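Local coordinates for bumblebee peptidoglycan recognition protein SA (Bombus, PDB 5XZ4) that probably binds bacterial peptidoglycan, preferring the Dap type over the Lys type, as a recognition protein of insect innate immunity, at residues A[33-38]-A[142-147]; A[109-114]-A[157-162]. One frame throughout, in Å; residues are numbered along the deposited sequence.

Overall arrangement
Contact 1 joins strands 31-38 and 141-145 at one side of the mixed sheet, where 141-145 is an outermost strand. Contact 2 sets the loop between strand 102-107 and helix 118-134 against the start of helix 157-163. Their centres are about 13 Å apart. Along the chain the segments alternate: 33-38, 109-114, 142-147, then 157-162. The contacts touch directly, through His38 and Phe111 and through Gly145 and Gln160. Strand 141-145 is followed in the chain by helix 157-163. Together the contacts join the sheet edge, the 109-114 loop and helix 157-163 in the amidase-type fold of this peptidoglycan recognition protein.

Contact 1. Residues A[33-38]-A[142-147]; sequences YVIIHH and RVIGAK
Tyr33 and Arg142 lie side by side, both pointing the same way from neighbouring parallel strands. The ring puts CD1 and CE1 against the aliphatic part of the arginine, with Tyr33 CD1 3.8 Å from Arg142 CB. At their ends, Arg142 NH2 gives a weak hydrogen bond to Tyr33 OH (3.4 Å), while the same OH also bonds to Pro173 O. On this face Ile144 also projects. Its CG1 sits between the backbone N and the carbonyl carbon (chi1 56°), and its CG1 and CD1 fit beside Ile35 CD1. Ile144 CD1 also approaches Tyr33 CD1 at 4.3 Å. An alanine in place of Tyr33 would probably leave Pro173 O without its hydroxyl partner and open a gap beside the Arg142 chain and Ile144 CD1.

On the opposite face Val143 fits between Val34 and Ile36. Its CG1 meets Ile36 CG1 at 3.8 Å and its CG2 lies near Val34 CB. Gly145, level with Ile36, adds no side chain there. At the far end Ala146 CB lies over one face of the His37 ring, offset toward the rim at CE1 and 3.6 Å from the centroid, in a CH-pi contact. Thr95 and Ser154 hold the two ring nitrogens. Ile35 CG2 packs against Ala146 CA and its methyl group.

The backbones are joined by Val34 N to Arg142 O, Ile144 N to Val34 O, Ile36 N to Ile144 O (2.8 Å) and Ala146 N to Ile36 O. The chemistry is that of a buried parallel strand pair: backbone hydrogen bonds set the register, and mainly apolar side chains line both faces, with Tyr33 and exposed Arg142 at one end.

Contact 2. Residues A[109-114]-A[157-162]; sequences GNFQEK and SKLQKQ
Gln112 starts with CG anti to its backbone N (chi1 -179°) and then bends at chi2 (56°), which brings CD over to Ser157. Ser157 has OG anti to its own carbonyl carbon (chi1 -67°), next to the glutamine amide. Two bonds link the pair. Ser157 N donates to Gln112 OE1 at 3.0 Å, approaching from well above the amide plane. Gln112 NE2 donates weakly to Ser157 OG at 3.1 Å. A water closes the group: it donates to Gln112 OE1 (2.9 Å) and accepts from Ser157 OG. The side-chain amide is thus held mainly through its oxygen, with a weak bond from its nitrogen.

The carbonyl of Phe111 faces the next N-H groups of the same helix turn. Phe111 O accepts two weak bonds, from Lys158 N at 3.1 Å and from Leu159 N at 3.5 Å. Acceptors of the loop therefore meet the N-H groups of the first helical turn, whose positive end would probably polarise them. Lys158 CB also packs on Phe111 O and on Lys114 O, at 3.5 Å from the latter. The apolar part is small: Phe111 CB rests on Leu159 CB at 3.7 Å, and Phe111 CD2 comes near Leu159 CD2.

Within the loop, Asn110 OD1 accepts from Gln112 N at 3.3 Å, forming an Asx turn, and Lys114 O lies in the plane of the Phe111 ring, at its edge.

Helix 118-134 adjoins both apolar side chains, through Met120 on Phe111 and Leu121 on Leu159. Gln162 NE2 bonds to Ala116 O just before that helix. Phe111 N is probably hydrogen-bonded to His38 ND1, at the end of strand 31-38. The loop thus ties the start of helix 157-163 to helix 118-134 and to the sheet.

Contact 1. Residues A[33-38]-A[142-147]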
ATOM      1  N   TYR A  33      11.048  -2.155   5.898  1.00 12.15           N
ATOM      2  CA  TYR A  33       9.675  -1.990   6.437  1.00 11.31           C
ATOM      3  C   TYR A  33       8.606  -2.078   5.359  1.00  9.33           C
ATOM      4  O   TYR A  33       8.822  -1.652   4.223  1.00  9.64           O
ATOM      5  CB  TYR A  33       9.500  -0.640   7.156  1.00 12.63           C
ATOM      6  CG  TYR A  33      10.317  -0.497   8.416  1.00 13.21           C
ATOM      7  CD1 TYR A  33       9.818  -0.948   9.647  1.00 14.54           C
ATOM      8  CD2 TYR A  33      11.577   0.111   8.379  1.00 13.93           C
ATOM      9  CE1 TYR A  33      10.596  -0.842  10.818  1.00 15.92           C
ATOM     10  CE2 TYR A  33      12.347   0.255   9.536  1.00 15.76           C
ATOM     11  CZ  TYR A  33      11.850  -0.224  10.744  1.00 17.30           C
ATOM     12  OH  TYR A  33      12.638  -0.101  11.877  1.00 21.43           O
ATOM     13  N   VAL A  34       7.449  -2.599   5.758  1.00  9.16           N
ATOM     14  CA  VAL A  34       6.205  -2.431   4.997  1.00  8.63           C
ATOM     15  C   VAL A  34       5.249  -1.693   5.934  1.00  8.97           C
ATOM     16  O   VAL A  34       5.050  -2.132   7.082  1.00  9.37           O
ATOM     17  CB  VAL A  34       5.625  -3.790   4.565  1.00  8.52           C
ATOM     18  CG1 VAL A  34       4.227  -3.645   3.964  1.00  9.62           C
ATOM     19  CG2 VAL A  34       6.530  -4.474   3.558  1.00 10.03           C
ATOM     20  N   ILE A  35       4.612  -0.614   5.420  1.00  8.60           N
ATOM     21  CA  ILE A  35       3.633   0.124   6.219  1.00  8.11           C
ATOM     22  C   ILE A  35       2.245  -0.171   5.649  1.00  6.84           C
ATOM     23  O   ILE A  35       2.001   0.003   4.435  1.00  8.01           O
ATOM     24  CB  ILE A  35       3.837   1.656   6.196  1.00  8.49           C
ATOM     25  CG1 ILE A  35       5.291   2.079   6.317  1.00  9.67           C
ATOM     26  CG2 ILE A  35       2.955   2.319   7.240  1.00  8.84           C
ATOM     27  CD1 ILE A  35       5.971   1.721   7.615  1.00 11.64           C
ATOM     28  N   ILE A  36       1.332  -0.612   6.500  1.00  7.38           N
ATOM     29  CA  ILE A  36      -0.056  -0.885   6.117  1.00  7.12           C
ATOM     30  C   ILE A  36      -0.954   0.326   6.384  1.00  7.54           C
ATOM     31  O   ILE A  36      -0.936   0.907   7.498  1.00  8.25           O
ATOM     32  CB  ILE A  36      -0.618  -2.148   6.827  1.00  7.34           C
ATOM     33  CG1 ILE A  36       0.300  -3.377   6.602  1.00  8.12           C
ATOM     34  CG2 ILE A  36      -2.064  -2.427   6.396  1.00  8.78           C
ATOM     35  CD1 ILE A  36       0.464  -3.810   5.145  1.00  8.67           C
ATOM     36  N   HIS A  37      -1.668   0.733   5.333  1.00  7.77           N
ATOM     37  CA  HIS A  37      -2.583   1.890   5.387  1.00  7.67           C
ATOM     38  C   HIS A  37      -3.979   1.484   4.945  1.00  7.49           C
ATOM     39  O   HIS A  37      -4.131   0.465   4.261  1.00  7.82           O
ATOM     40  CB  HIS A  37      -2.119   2.986   4.410  1.00  8.19           C
ATOM     41  CG  HIS A  37      -1.010   3.847   4.924  1.00  8.41           C
ATOM     42  ND1 HIS A  37      -1.250   4.997   5.646  1.00  8.76           N
ATOM     43  CD2 HIS A  37       0.336   3.756   4.802  1.00  8.80           C
ATOM     44  CE1 HIS A  37      -0.098   5.573   5.948  1.00  9.71           C
ATOM     45  NE2 HIS A  37       0.881   4.834   5.461  1.00  9.20           N
ATOM     46  N   HIS A  38      -4.980   2.302   5.279  1.00  8.65           N
ATOM     47  CA  HIS A  38      -6.237   2.302   4.523  1.00  8.40           C
ATOM     48  C   HIS A  38      -6.381   3.611   3.782  1.00  8.42           C
ATOM     49  O   HIS A  38      -5.800   4.616   4.190  1.00  9.71           O
ATOM     50  CB  HIS A  38      -7.455   1.945   5.394  1.00  9.61           C
ATOM     51  CG  HIS A  38      -7.858   2.979   6.424  1.00  9.90           C
ATOM     52  ND1 HIS A  38      -9.022   2.854   7.154  1.00 10.98           N
ATOM     53  CD2 HIS A  38      -7.276   4.131   6.846  1.00 10.74           C
ATOM     54  CE1 HIS A  38      -9.136   3.881   7.986  1.00 10.27           C
ATOM     55  NE2 HIS A  38      -8.079   4.661   7.830  1.00 12.15           N
ATOM     56  N   ARG A 142       9.852  -6.001   8.535  1.00 13.01           N
ATOM     57  CA  ARG A 142       8.991  -5.594   9.642  1.00 14.28           C
ATOM     58  C   ARG A 142       7.722  -4.951   9.077  1.00 11.51           C
ATOM     59  O   ARG A 142       7.805  -3.915   8.409  1.00 12.24           O
ATOM     60  CB  ARG A 142       9.728  -4.624  10.564  1.00 15.30           C
ATOM     61  CG  ARG A 142      10.865  -5.304  11.336  1.00 18.34           C
ATOM     62  CD  ARG A 142      11.785  -4.291  11.984  1.00 22.57           C
ATOM     63  NE  ARG A 142      12.992  -4.902  12.544  1.00 28.58           N
ATOM     64  CZ  ARG A 142      13.980  -4.232  13.131  1.00 30.13           C
ATOM     65  NH1 ARG A 142      15.034  -4.893  13.593  1.00 31.87           N
ATOM     66  NH2 ARG A 142      13.928  -2.905  13.264  1.00 31.09           N
ATOM     67  N   VAL A 143       6.575  -5.571   9.326  1.00 10.14           N
ATOM     68  CA  VAL A 143       5.285  -5.036   8.855  1.00 10.30           C
ATOM     69  C   VAL A 143       4.673  -4.275  10.030  1.00 10.51           C
ATOM     70  O   VAL A 143       4.578  -4.808  11.142  1.00 11.13           O
ATOM     71  CB  VAL A 143       4.341  -6.160   8.377  1.00 10.22           C
ATOM     72  CG1 VAL A 143       2.959  -5.595   8.049  1.00 11.66           C
ATOM     73  CG2 VAL A 143       4.924  -6.879   7.172  1.00 11.47           C
ATOM     74  N   ILE A 144       4.268  -3.028   9.779  1.00  9.90           N
ATOM     75  CA  ILE A 144       3.636  -2.191  10.829  1.00 10.26           C
ATOM     76  C   ILE A 144       2.444  -1.437  10.260  1.00  9.78           C
ATOM     77  O   ILE A 144       2.422  -1.135   9.059  1.00 10.25           O
ATOM     78  CB  ILE A 144       4.633  -1.218  11.504  1.00 11.37           C
ATOM     79  CG1 ILE A 144       5.327  -0.319  10.496  1.00 11.97           C
ATOM     80  CG2 ILE A 144       5.665  -1.978  12.341  1.00 12.82           C
ATOM     81  CD1 ILE A 144       6.139   0.804  11.111  1.00 14.09           C
ATOM     82  N   GLY A 145       1.452  -1.142  11.111  1.00  9.86           N
ATOM     83  CA  GLY A 145       0.356  -0.234  10.704  1.00 10.12           C
ATOM     84  C   GLY A 145       0.851   1.194  10.793  1.00 10.22           C
ATOM     85  O   GLY A 145       1.660   1.514  11.679  1.00 10.53           O
ATOM     86  N   ALA A 146       0.346   2.068   9.917  1.00 10.11           N
ATOM     87  CA  ALA A 146       0.760   3.488   9.950  1.00 10.52           C
ATOM     88  C   ALA A 146       0.640   4.162  11.330  1.00 10.50           C
ATOM     89  O   ALA A 146       1.547   4.909  11.747  1.00 11.23           O
ATOM     90  CB  ALA A 146      -0.021   4.285   8.910  1.00 10.58           C
ATOM     91  N   LYS A 147      -0.447   3.845  12.040  1.00 10.94           N
ATOM     92  CA  LYS A 147      -0.726   4.451  13.348  1.00 12.17           C
ATOM     93  C   LYS A 147       0.354   4.161  14.401  1.00 13.27           C
ATOM     94  O   LYS A 147       0.414   4.857  15.394  1.00 14.56           O
ATOM     95  CB  LYS A 147      -2.102   4.011  13.888  1.00 12.83           C
ATOM     96  CG  LYS A 147      -2.280   2.511  14.139  1.00 14.38           C
ATOM     97  CD  LYS A 147      -3.712   2.146  14.528  1.00 18.00           C
ATOM     98  CE  LYS A 147      -4.122   2.769  15.849  1.00 20.49           C
ATOM     99  NZ  LYS A 147      -5.569   2.630  16.164  1.00 24.30           N
TER

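Contact 2. Residues A[109-114]-A[157-162]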
ATOM      1  N   GLY A 109     -10.485   1.369   1.010  1.00  8.61           N
ATOM      2  CA  GLY A 109     -11.629   1.306   1.909  1.00  9.79           C
ATOM      3  C   GLY A 109     -11.345   2.030   3.224  1.00 10.56           C
ATOM      4  O   GLY A 109     -10.249   2.593   3.419  1.00 10.12           O
ATOM      5  N   ASN A 110     -12.344   2.019   4.104  1.00 12.63           N
ATOM      6  CA  ASN A 110     -12.250   2.553   5.460  1.00 12.49           C
ATOM      7  C   ASN A 110     -12.437   1.365   6.408  1.00 12.91           C
ATOM      8  O   ASN A 110     -13.525   0.808   6.530  1.00 14.63           O
ATOM      9  CB  ASN A 110     -13.326   3.633   5.692  1.00 14.76           C
ATOM     10  CG  ASN A 110     -13.137   4.374   7.003  1.00 18.00           C
ATOM     11  OD1 ASN A 110     -12.608   3.834   7.956  1.00 16.64           O
ATOM     12  ND2 ASN A 110     -13.589   5.626   7.055  1.00 22.43           N
ATOM     13  N   PHE A 111     -11.349   0.977   7.065  1.00 12.97           N
ATOM     14  CA  PHE A 111     -11.346  -0.204   7.936  1.00 13.48           C
ATOM     15  C   PHE A 111     -11.268   0.111   9.434  1.00 15.27           C
ATOM     16  O   PHE A 111     -10.772  -0.694  10.219  1.00 16.21           O
ATOM     17  CB  PHE A 111     -10.304  -1.233   7.421  1.00 11.72           C
ATOM     18  CG  PHE A 111     -10.558  -1.613   5.989  1.00 10.67           C
ATOM     19  CD1 PHE A 111     -11.682  -2.371   5.660  1.00 11.22           C
ATOM     20  CD2 PHE A 111      -9.747  -1.125   4.962  1.00 10.64           C
ATOM     21  CE1 PHE A 111     -11.986  -2.671   4.331  1.00 11.21           C
ATOM     22  CE2 PHE A 111     -10.052  -1.423   3.620  1.00 10.56           C
ATOM     23  CZ  PHE A 111     -11.169  -2.197   3.313  1.00 10.70           C
ATOM     24  N   GLN A 112     -11.814   1.278   9.806  1.00 16.41           N
ATOM     25  CA  GLN A 112     -11.936   1.690  11.212  1.00 19.88           C
ATOM     26  C   GLN A 112     -12.958   0.834  11.962  1.00 21.07           C
ATOM     27  O   GLN A 112     -12.717   0.429  13.095  1.00 22.94           O
ATOM     28  CB  GLN A 112     -12.276   3.192  11.313  1.00 20.85           C
ATOM     29  CG  GLN A 112     -12.402   3.748  12.745  1.00 22.63           C
ATOM     30  CD  GLN A 112     -11.178   3.528  13.643  1.00 20.20           C
ATOM     31  OE1 GLN A 112     -10.040   3.441  13.144  1.00 22.71           O
ATOM     32  NE2 GLN A 112     -11.395   3.451  14.930  1.00 19.51           N
ATOM     33  N   GLU A 113     -14.076   0.547  11.301  1.00 23.29           N
ATOM     34  CA  GLU A 113     -15.233  -0.098  11.928  1.00 26.80           C
ATOM     35  C   GLU A 113     -15.537  -1.458  11.305  1.00 28.10           C
ATOM     36  O   GLU A 113     -16.142  -2.317  11.950  1.00 36.30           O
ATOM     37  CB  GLU A 113     -16.469   0.801  11.810  1.00 30.12           C
ATOM     38  CG  GLU A 113     -16.350   2.148  12.511  1.00 32.73           C
ATOM     39  CD  GLU A 113     -17.017   2.164  13.869  1.00 40.35           C
ATOM     40  OE1 GLU A 113     -16.698   1.302  14.718  1.00 44.75           O
ATOM     41  OE2 GLU A 113     -17.860   3.057  14.084  1.00 46.29           O
ATOM     42  N   LYS A 114     -15.148  -1.632  10.042  1.00 23.24           N
ATOM     43  CA  LYS A 114     -15.305  -2.922   9.360  1.00 23.04           C
ATOM     44  C   LYS A 114     -13.977  -3.572   8.987  1.00 19.89           C
ATOM     45  O   LYS A 114     -12.962  -2.890   8.768  1.00 17.83           O
ATOM     46  CB  LYS A 114     -16.225  -2.832   8.137  1.00 26.20           C
ATOM     47  CG  LYS A 114     -15.902  -1.744   7.130  1.00 27.11           C
ATOM     48  CD  LYS A 114     -17.079  -1.499   6.182  1.00 30.18           C
ATOM     49  CE  LYS A 114     -18.177  -0.656   6.805  1.00 31.18           C
ATOM     50  NZ  LYS A 114     -19.397  -0.551   5.954  1.00 37.02           N
ATOM     51  N   SER A 157      -8.802   0.673  12.963  1.00 17.45           N
ATOM     52  CA  SER A 157      -8.655  -0.235  14.096  1.00 18.11           C
ATOM     53  C   SER A 157      -8.864  -1.707  13.750  1.00 15.97           C
ATOM     54  O   SER A 157      -8.147  -2.570  14.257  1.00 18.13           O
ATOM     55  CB  SER A 157      -9.580   0.188  15.235  1.00 21.24           C
ATOM     56  OG  SER A 157      -9.151   1.432  15.752  1.00 26.34           O
ATOM     57  N   LYS A 158      -9.835  -1.990  12.881  1.00 16.84           N
ATOM     58  CA  LYS A 158     -10.133  -3.366  12.538  1.00 16.80           C
ATOM     59  C   LYS A 158      -9.027  -4.020  11.690  1.00 15.90           C
ATOM     60  O   LYS A 158      -8.612  -5.136  11.985  1.00 17.13           O
ATOM     61  CB  LYS A 158     -11.506  -3.488  11.874  1.00 18.64           C
ATOM     62  CG  LYS A 158     -12.025  -4.905  11.794  1.00 23.85           C
ATOM     63  CD  LYS A 158     -12.667  -5.378  13.093  1.00 28.03           C
ATOM     64  CE  LYS A 158     -13.197  -6.796  12.947  1.00 31.44           C
ATOM     65  NZ  LYS A 158     -13.468  -7.395  14.277  1.00 31.96           N
ATOM     66  N   LEU A 159      -8.551  -3.305  10.659  1.00 13.76           N
ATOM     67  CA  LEU A 159      -7.454  -3.793   9.830  1.00 13.37           C
ATOM     68  C   LEU A 159      -6.168  -3.900  10.656  1.00 13.05           C
ATOM     69  O   LEU A 159      -5.397  -4.841  10.467  1.00 12.83           O
ATOM     70  CB  LEU A 159      -7.258  -2.922   8.590  1.00 11.91           C
ATOM     71  CG  LEU A 159      -6.127  -3.291   7.631  1.00 11.03           C
ATOM     72  CD1 LEU A 159      -6.078  -4.752   7.196  1.00 10.86           C
ATOM     73  CD2 LEU A 159      -6.285  -2.402   6.415  1.00 11.02           C
ATOM     74  N   GLN A 160      -5.949  -2.951  11.562  1.00 14.43           N
ATOM     75  CA  GLN A 160      -4.808  -3.027  12.481  1.00 15.27           C
ATOM     76  C   GLN A 160      -4.798  -4.344  13.275  1.00 15.89           C
ATOM     77  O   GLN A 160      -3.752  -4.986  13.403  1.00 15.97           O
ATOM     78  CB  GLN A 160      -4.764  -1.805  13.396  1.00 14.82           C
ATOM     79  CG  GLN A 160      -3.598  -1.811  14.390  1.00 15.09           C
ATOM     80  CD  GLN A 160      -2.249  -1.544  13.736  1.00 15.61           C
ATOM     81  OE1 GLN A 160      -2.174  -1.074  12.610  1.00 16.56           O
ATOM     82  NE2 GLN A 160      -1.172  -1.829  14.450  1.00 16.47           N
ATOM     83  N   LYS A 161      -5.961  -4.753  13.786  1.00 16.59           N
ATOM     84  CA  LYS A 161      -6.095  -6.054  14.460  1.00 16.85           C
ATOM     85  C   LYS A 161      -5.799  -7.216  13.499  1.00 14.68           C
ATOM     86  O   LYS A 161      -5.090  -8.159  13.856  1.00 16.58           O
ATOM     87  CB  LYS A 161      -7.486  -6.204  15.110  1.00 20.48           C
ATOM     88  CG  LYS A 161      -7.692  -5.312  16.327  1.00 26.57           C
ATOM     89  CD  LYS A 161      -9.046  -5.498  17.003  1.00 30.03           C
ATOM     90  CE  LYS A 161      -9.168  -4.660  18.277  1.00 32.85           C
ATOM     91  NZ  LYS A 161      -9.268  -3.192  18.014  1.00 35.90           N
ATOM     92  N   GLN A 162      -6.300  -7.137  12.261  1.00 13.93           N
ATOM     93  CA  GLN A 162      -6.139  -8.223  11.301  1.00 13.61           C
ATOM     94  C   GLN A 162      -4.665  -8.499  10.929  1.00 13.11           C
ATOM     95  O   GLN A 162      -4.259  -9.646  10.798  1.00 13.62           O
ATOM     96  CB  GLN A 162      -6.976  -7.951  10.034  1.00 14.21           C
ATOM     97  CG  GLN A 162      -8.492  -7.984  10.264  1.00 15.80           C
ATOM     98  CD  GLN A 162      -9.267  -7.544   9.021  1.00 16.19           C
ATOM     99  OE1 GLN A 162      -9.332  -6.360   8.702  1.00 17.05           O
ATOM    100  NE2 GLN A 162      -9.862  -8.499   8.339  1.00 18.13           N
TER
HETATM  101  O   HOH W   1      -7.305   3.163  14.091  1.00 26.08           O